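PDB 3D3Y: uncharacterized protein from Enterococcus faecalis, which is of unknown function but is probably a member of the M16 metallopeptidase family, with a domain of the inactive M16 type. Local coordinates for residues Ala157-Tyr162 with Arg312-Val317; Phe163-Asp168 with Tyr235-Arg240; Asn258-Thr263 with Leu412-Phe417. All coordinates share one frame; numbering follows the deposited sequence.

Contact 1: residues Ala157-Tyr162 with Arg312-Val317. With ACT (acetate ion), chain E.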
# COMPACT_ATOMS: atom_id res chain seq x y z
N ALA A 157 14.33 4.89 5.82
CA ALA A 157 15.06 5.94 6.52
C ALA A 157 14.88 7.28 5.80
O ALA A 157 14.78 8.32 6.45
CB ALA A 157 16.55 5.60 6.65
N LEU A 158 14.88 7.25 4.48
CA LEU A 158 14.61 8.46 3.71
C LEU A 158 13.23 8.99 4.08
O LEU A 158 13.06 10.18 4.33
CB LEU A 158 14.68 8.18 2.20
CG LEU A 158 14.28 9.34 1.28
CD1 LEU A 158 15.34 10.43 1.36
CD2 LEU A 158 14.13 8.80 -0.14
N GLN A 159 12.24 8.11 4.07
CA GLN A 159 10.88 8.50 4.45
C GLN A 159 10.79 9.12 5.86
O GLN A 159 10.06 10.12 6.06
CB GLN A 159 9.91 7.34 4.23
CG GLN A 159 9.66 7.12 2.73
CD GLN A 159 8.60 6.06 2.42
OE1 GLN A 159 7.59 5.93 3.12
NE2 GLN A 159 8.81 5.33 1.34
N SER A 160 11.54 8.57 6.82
CA SER A 160 11.57 9.14 8.19
C SER A 160 12.07 10.57 8.19
O SER A 160 11.59 11.38 8.97
CB SER A 160 12.47 8.35 9.14
OG SER A 160 11.85 7.13 9.49
N VAL A 161 13.04 10.88 7.33
CA VAL A 161 13.60 12.22 7.22
C VAL A 161 12.58 13.11 6.52
O VAL A 161 12.20 14.16 7.06
CB VAL A 161 14.94 12.27 6.47
CG1 VAL A 161 15.48 13.71 6.40
CG2 VAL A 161 15.95 11.39 7.18
N TYR A 162 12.12 12.67 5.35
CA TYR A 162 11.15 13.48 4.58
C TYR A 162 9.92 13.84 5.44
O TYR A 162 9.49 15.00 5.46
CB TYR A 162 10.72 12.80 3.25
CG TYR A 162 9.73 13.64 2.46
CD1 TYR A 162 10.17 14.66 1.61
CD2 TYR A 162 8.34 13.48 2.62
CE1 TYR A 162 9.26 15.46 0.90
CE2 TYR A 162 7.42 14.29 1.91
CZ TYR A 162 7.90 15.27 1.06
OH TYR A 162 7.01 16.08 0.35
N ARG A 312 0.64 10.89 -0.94
CA ARG A 312 1.41 11.67 0.04
C ARG A 312 2.23 12.79 -0.62
O ARG A 312 2.99 13.46 0.06
CB ARG A 312 2.32 10.77 0.92
CG ARG A 312 1.56 9.77 1.77
CD ARG A 312 2.47 8.98 2.70
NE ARG A 312 3.40 8.11 2.00
CZ ARG A 312 4.43 7.52 2.60
NH1 ARG A 312 4.65 7.72 3.90
NH2 ARG A 312 5.23 6.74 1.91
N GLY A 313 2.09 12.97 -1.94
CA GLY A 313 2.67 14.13 -2.68
C GLY A 313 4.19 14.26 -2.69
O GLY A 313 4.73 15.36 -2.54
N PHE A 314 4.87 13.16 -2.94
CA PHE A 314 6.31 13.13 -2.95
C PHE A 314 6.81 12.07 -3.92
O PHE A 314 6.06 11.22 -4.41
CB PHE A 314 6.88 13.00 -1.53
CG PHE A 314 7.00 11.59 -1.02
CD1 PHE A 314 8.26 11.06 -0.77
CD2 PHE A 314 5.88 10.80 -0.73
CE1 PHE A 314 8.41 9.76 -0.28
CE2 PHE A 314 6.02 9.49 -0.24
CZ PHE A 314 7.28 8.97 -0.02
N MSE A 315 8.09 12.16 -4.24
CA MSE A 315 8.77 11.38 -5.26
C MSE A 315 10.12 11.07 -4.66
O MSE A 315 10.64 11.91 -4.01
CB MSE A 315 8.99 12.30 -6.46
CG MSE A 315 9.11 11.73 -7.81
SE MSE A 315 10.68 12.10 -8.80
CE MSE A 315 11.89 11.82 -7.52
N THR A 316 10.68 9.88 -4.91
CA THR A 316 12.00 9.52 -4.38
C THR A 316 12.89 9.00 -5.50
O THR A 316 12.38 8.46 -6.51
CB THR A 316 11.93 8.42 -3.30
OG1 THR A 316 11.49 7.21 -3.91
CG2 THR A 316 10.98 8.78 -2.17
N VAL A 317 14.18 9.22 -5.33
CA VAL A 317 15.18 8.65 -6.16
C VAL A 317 15.99 7.80 -5.21
O VAL A 317 16.37 8.27 -4.12
CB VAL A 317 16.07 9.75 -6.82
CG1 VAL A 317 17.35 9.12 -7.47
CG2 VAL A 317 15.30 10.51 -7.89
C ACT E . 8.13 6.12 -2.81
O ACT E . 9.34 5.76 -2.80
OXT ACT E . 7.78 7.08 -3.59
CH3 ACT E . 7.15 5.45 -1.91
O HOH W 1 4.47 15.57 1.08
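Tyr-162, on the last turn of helix 150-162, lies against Phe-314 at the start of strand 314-321, and the two rings carry the apolar half of this contact. Their planes are only 20° apart but offset, with little overlap: Phe-314 CB sits 3.6 Å from Tyr-162 CZ, and Phe-314 CG and CD1 lie over one face of the tyrosine, CD1 toward its rim. Phe-314 CG stands between its own backbone N and carbonyl carbon (chi1 86°), a position that brings it over the tyrosine face. A water joins Tyr-162 OH to Arg-312 O, 2.7 Å from the hydroxyl and in the plane of its ring. One turn back, Leu-158 CD2 meets Thr-316 CG2 at 3.7 Å as the two side chains run by one another in opposite senses. This part is closely packed and buried.

The looser side lies at Gln-159, which is partly exposed, and at an acetate, probably from the crystallisation liquor. Gln-159 reaches out extended, brushing the edge of the Phe-314 ring with CD, and its OE1 accepts from buried Arg-312 NH2 at 2.8 Å. The N-H points almost straight at the oxygen (164°), which lies near the guanidinium plane, yet the donor stands well above the amide's carbonyl plane. The acetate takes a hydrogen bond from Thr-316 OG1 to its O at 2.8 Å and sets OXT over a face of Phe-314. Arg-312 also forms a salt bridge with Asp-309, which Gly-313 and Phe-314 both face in a G1 beta bulge. Helix 150-162 thus packs across the sheet, also touching strands 255-262 and 411-421, while strand 303-309 flanks strand 314-321 at the sheet's edge.

Contact 2: residues Phe163-Asp168 with Tyr235-Arg240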
# COMPACT_ATOMS: atom_id res chain seq x y z
N PHE A 163 9.37 12.85 6.14
CA PHE A 163 8.16 13.02 6.97
C PHE A 163 8.43 13.30 8.44
O PHE A 163 7.63 12.98 9.32
CB PHE A 163 7.30 11.76 6.86
CG PHE A 163 6.75 11.51 5.48
CD1 PHE A 163 5.72 12.33 4.97
CD2 PHE A 163 7.23 10.45 4.70
CE1 PHE A 163 5.18 12.10 3.70
CE2 PHE A 163 6.71 10.21 3.41
CZ PHE A 163 5.68 11.05 2.91
N ASN A 164 9.57 13.90 8.71
CA ASN A 164 10.05 14.04 10.07
C ASN A 164 9.12 14.93 10.88
O ASN A 164 9.08 14.84 12.09
CB ASN A 164 11.46 14.61 10.06
CG ASN A 164 12.21 14.35 11.34
OD1 ASN A 164 11.81 13.49 12.14
ND2 ASN A 164 13.31 15.08 11.54
N GLN A 165 8.35 15.78 10.20
CA GLN A 165 7.43 16.66 10.93
C GLN A 165 6.17 15.89 11.42
O GLN A 165 5.41 16.40 12.25
CB GLN A 165 7.09 17.94 10.15
CG GLN A 165 6.53 17.74 8.75
CD GLN A 165 6.27 19.06 8.04
OE1 GLN A 165 7.01 19.46 7.11
NE2 GLN A 165 5.21 19.76 8.48
N SER A 166 6.01 14.65 10.95
CA SER A 166 4.84 13.86 11.30
C SER A 166 5.20 12.56 12.01
O SER A 166 5.77 11.64 11.37
CB SER A 166 3.99 13.56 10.06
OG SER A 166 3.08 12.50 10.34
N GLU A 167 4.83 12.45 13.28
CA GLU A 167 5.09 11.20 14.01
C GLU A 167 4.39 9.97 13.39
O GLU A 167 4.85 8.84 13.56
CB GLU A 167 4.79 11.35 15.51
CG GLU A 167 6.10 11.36 16.42
CD GLU A 167 7.35 12.03 15.77
OE1 GLU A 167 8.44 11.39 15.81
OE2 GLU A 167 7.27 13.17 15.23
N ASP A 168 3.31 10.19 12.64
CA ASP A 168 2.58 9.09 12.01
C ASP A 168 3.18 8.65 10.69
O ASP A 168 3.31 7.46 10.42
CB ASP A 168 1.12 9.47 11.82
CG ASP A 168 0.46 9.92 13.09
OD1 ASP A 168 0.63 9.27 14.13
OD2 ASP A 168 -0.25 10.96 13.07
N TYR A 235 -2.12 13.03 2.30
CA TYR A 235 -1.25 13.70 3.27
C TYR A 235 -0.46 14.78 2.54
O TYR A 235 0.06 14.55 1.45
CB TYR A 235 -0.28 12.73 3.96
CG TYR A 235 0.79 13.42 4.80
CD1 TYR A 235 0.58 13.71 6.16
CD2 TYR A 235 2.01 13.80 4.22
CE1 TYR A 235 1.57 14.35 6.93
CE2 TYR A 235 3.00 14.45 4.98
CZ TYR A 235 2.77 14.72 6.33
OH TYR A 235 3.78 15.34 7.04
N ASN A 236 -0.36 15.94 3.19
CA ASN A 236 0.40 17.07 2.70
C ASN A 236 1.22 17.70 3.85
O ASN A 236 0.86 17.58 5.03
CB ASN A 236 -0.57 18.11 2.08
CG ASN A 236 0.14 19.34 1.57
OD1 ASN A 236 0.94 19.26 0.62
ND2 ASN A 236 -0.12 20.50 2.21
N GLN A 237 2.31 18.37 3.51
CA GLN A 237 3.11 19.07 4.52
C GLN A 237 3.77 20.25 3.84
O GLN A 237 3.94 20.23 2.60
CB GLN A 237 4.18 18.15 5.09
CG GLN A 237 5.07 17.50 4.04
CD GLN A 237 6.19 16.68 4.68
OE1 GLN A 237 6.01 16.08 5.75
NE2 GLN A 237 7.34 16.65 4.02
N PRO A 238 4.14 21.29 4.61
CA PRO A 238 4.82 22.41 3.98
C PRO A 238 6.18 22.04 3.37
O PRO A 238 6.88 21.14 3.90
CB PRO A 238 5.03 23.40 5.14
CG PRO A 238 4.08 22.97 6.18
CD PRO A 238 3.96 21.50 6.05
N ILE A 239 6.50 22.71 2.27
CA ILE A 239 7.86 22.75 1.72
C ILE A 239 8.77 23.50 2.71
O ILE A 239 8.42 24.59 3.16
CB ILE A 239 7.87 23.43 0.35
CG1 ILE A 239 7.15 22.55 -0.68
CG2 ILE A 239 9.29 23.65 -0.14
CD1 ILE A 239 6.19 23.32 -1.55
N ARG A 240 9.91 22.89 3.03
CA ARG A 240 10.96 23.50 3.84
C ARG A 240 11.94 24.20 2.89
O ARG A 240 12.24 23.71 1.79
CB ARG A 240 11.75 22.42 4.61
CG ARG A 240 11.00 21.59 5.67
CD ARG A 240 11.54 20.11 5.70
NE ARG A 240 10.73 19.19 4.89
CZ ARG A 240 11.04 17.92 4.59
NH1 ARG A 240 10.20 17.21 3.84
NH2 ARG A 240 12.17 17.34 5.01
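Phe-163 and Tyr-235 make the aromatic part of this contact between two loops. Their centroids are 5.4 Å apart and the planes are inclined at 68°. The touch is made by Phe-163 CD1, 3.4 Å from Tyr-235 CE2, which lies in the plane of the phenylalanine ring at its edge. Phe-163 sets off away from the other loop, but its ring turns back to reach it.

Van der Waals contacts without hydrogen bonds continue through Gln-165 and Ser-166. Ser-166 CB is 3.5 Å from Tyr-235 OH. Gln-165 CG stands between its backbone N and carbonyl carbon (chi1 55°), and the extended chain beyond it lays its amide over that of Gln-237, the planes 27° apart and stacked. On the exposed side, Gln-165 NE2 comes to 3.2 Å from Pro-238 CD.

No hydrogen bond links the two segments directly; polar bonds run within each loop or to residues just beside them. Tyr-235 OH donates to Gln-237 OE1 at 2.7 Å, in the carbonyl plane and on a lone pair, which ties the phenol to the amide that Gln-165 covers. The other end of that amide, Gln-237 NE2, bonds to Tyr-162 O at the end of helix 150-162. Ser-166 OG is held chiefly by Gln-169 N.

Within the same loop, Ser-166 N bonds to Phe-163 O at 2.8 Å, closing a type I beta turn that begins as the chain leaves helical geometry at Phe-163. The contact is loop-to-loop packing: a beta turn just after a helix, met by the irregular segment that leads into strand 244-251.

Contact 3: residues Asn258-Thr263 with Leu412-Phe417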
# COMPACT_ATOMS: atom_id res chain seq x y z
N ASN A 258 19.80 8.18 -1.31
CA ASN A 258 18.40 8.40 -1.68
C ASN A 258 17.97 9.85 -1.49
O ASN A 258 18.47 10.56 -0.61
CB ASN A 258 17.46 7.50 -0.84
CG ASN A 258 17.75 6.01 -1.02
OD1 ASN A 258 18.31 5.57 -2.04
ND2 ASN A 258 17.36 5.22 -0.01
N LEU A 259 17.01 10.29 -2.30
CA LEU A 259 16.57 11.70 -2.31
C LEU A 259 15.05 11.71 -2.35
O LEU A 259 14.44 10.91 -3.08
CB LEU A 259 17.07 12.44 -3.56
CG LEU A 259 18.55 12.67 -3.83
CD1 LEU A 259 19.25 11.38 -4.31
CD2 LEU A 259 18.66 13.72 -4.89
N ALA A 260 14.46 12.63 -1.60
CA ALA A 260 13.02 12.80 -1.57
C ALA A 260 12.66 14.22 -1.96
O ALA A 260 13.19 15.20 -1.41
CB ALA A 260 12.49 12.50 -0.18
N TYR A 261 11.69 14.33 -2.86
CA TYR A 261 11.21 15.59 -3.38
C TYR A 261 9.73 15.76 -3.09
O TYR A 261 8.99 14.78 -3.17
CB TYR A 261 11.32 15.57 -4.90
CG TYR A 261 12.69 15.38 -5.49
CD1 TYR A 261 13.42 16.46 -5.96
CD2 TYR A 261 13.22 14.10 -5.65
CE1 TYR A 261 14.68 16.27 -6.54
CE2 TYR A 261 14.46 13.90 -6.25
CZ TYR A 261 15.17 14.98 -6.69
OH TYR A 261 16.38 14.76 -7.29
N ASN A 262 9.31 16.98 -2.77
CA ASN A 262 7.88 17.30 -2.67
C ASN A 262 7.38 17.55 -4.11
O ASN A 262 7.99 18.34 -4.86
CB ASN A 262 7.69 18.54 -1.79
CG ASN A 262 6.23 18.92 -1.59
OD1 ASN A 262 5.58 19.45 -2.49
ND2 ASN A 262 5.72 18.69 -0.41
N THR A 263 6.31 16.88 -4.50
CA THR A 263 5.72 17.13 -5.80
C THR A 263 4.46 17.96 -5.69
O THR A 263 4.06 18.59 -6.67
CB THR A 263 5.31 15.82 -6.50
OG1 THR A 263 4.30 15.19 -5.70
CG2 THR A 263 6.51 14.86 -6.67
N LEU A 412 13.38 19.40 -4.07
CA LEU A 412 14.18 18.50 -3.21
C LEU A 412 14.03 18.91 -1.76
O LEU A 412 14.04 20.13 -1.44
CB LEU A 412 15.65 18.46 -3.66
CG LEU A 412 16.64 17.55 -2.92
CD1 LEU A 412 16.14 16.09 -2.91
CD2 LEU A 412 18.05 17.66 -3.52
N GLN A 413 13.84 17.92 -0.88
CA GLN A 413 13.57 18.16 0.54
C GLN A 413 14.45 17.38 1.51
O GLN A 413 14.77 17.86 2.60
CB GLN A 413 12.09 17.87 0.86
CG GLN A 413 11.08 18.91 0.25
CD GLN A 413 11.16 20.28 0.91
OE1 GLN A 413 11.98 21.14 0.53
NE2 GLN A 413 10.31 20.50 1.90
N ALA A 414 14.86 16.17 1.13
CA ALA A 414 15.63 15.35 2.04
C ALA A 414 16.57 14.46 1.26
O ALA A 414 16.27 14.05 0.14
CB ALA A 414 14.68 14.53 2.95
N ILE A 415 17.73 14.18 1.84
CA ILE A 415 18.69 13.27 1.23
C ILE A 415 19.13 12.34 2.36
O ILE A 415 19.53 12.81 3.44
CB ILE A 415 19.97 14.01 0.76
CG1 ILE A 415 19.68 14.97 -0.39
CG2 ILE A 415 21.10 12.99 0.40
CD1 ILE A 415 20.80 15.97 -0.62
N PHE A 416 19.05 11.03 2.13
CA PHE A 416 19.55 10.09 3.12
C PHE A 416 20.68 9.30 2.50
O PHE A 416 20.54 8.75 1.39
CB PHE A 416 18.44 9.15 3.61
CG PHE A 416 18.93 8.14 4.63
CD1 PHE A 416 19.14 8.51 5.95
CD2 PHE A 416 19.27 6.84 4.23
CE1 PHE A 416 19.64 7.58 6.88
CE2 PHE A 416 19.77 5.90 5.14
CZ PHE A 416 19.96 6.27 6.47
N PHE A 417 21.79 9.25 3.22
CA PHE A 417 23.00 8.57 2.77
C PHE A 417 23.36 7.46 3.76
O PHE A 417 23.65 7.71 4.93
CB PHE A 417 24.11 9.63 2.65
CG PHE A 417 25.46 9.09 2.19
CD1 PHE A 417 25.56 8.11 1.21
CD2 PHE A 417 26.63 9.62 2.74
CE1 PHE A 417 26.81 7.66 0.76
CE2 PHE A 417 27.90 9.16 2.31
CZ PHE A 417 27.98 8.18 1.30
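Asn-258 to Asn-262 pairs antiparallel with Leu-412 to Phe-417, the short strand axes crossing at 156°. Asn-258 and Phe-416 form a hydrogen-bonded pair, Asn-258 N giving a nearly straight bond to Phe-416 O (175°) and its O accepting from Phe-416 N. Ala-260 N then bonds to Ala-414 O, but Ala-260 O is gripped twice, by Gln-413 N at 2.8 Å and, less closely, by Ala-414 N at 3.2 Å. This is a classic beta bulge: Gln-413 and Ala-414 both face Ala-260, and the register shifts by one before Tyr-261 meets Leu-412. The two strands are neighbours inside a mixed five-stranded sheet, 411-421 second and 255-262 third across it.

On one face, Leu-412 CD1 rests over the centre of the Tyr-261 ring, 4.0 Å from its centroid, a CH-pi contact. Leu-412 CG is anti to the backbone N, which places it so that CD1 can lie over the ring. The same methyl also touches Leu-259 CB at 3.8 Å. Ile-333 of helix 326-341 packs on Leu-259 and Tyr-261 here. On the other face, Ala-260 CB and Ala-414 CB lie 4.3 Å apart, and Tyr-162 and Val-161 of helix 150-162 pack on them.

In the fold
Contacts 1 and 3 meet in the same five-stranded sheet, their centres about 6 Å apart: strand 314-321 of contact 1 neighbours strand 255-262 of contact 3, and their segments alternate along the chain. Contact 2, centred about 10 Å from contact 1 and 13 Å from contact 3, takes up the chain where helix 150-162 ends, so Tyr-162 and Phe-163 follow directly on one another across contacts 1 and 2. Both its segments come between those of contact 1 in sequence, and it closes before contact 3 opens. Helix 150-162 packs on one face of the sheet and helix 326-341 on the other, so the earlier chain is fastened onto the later alpha/beta unit.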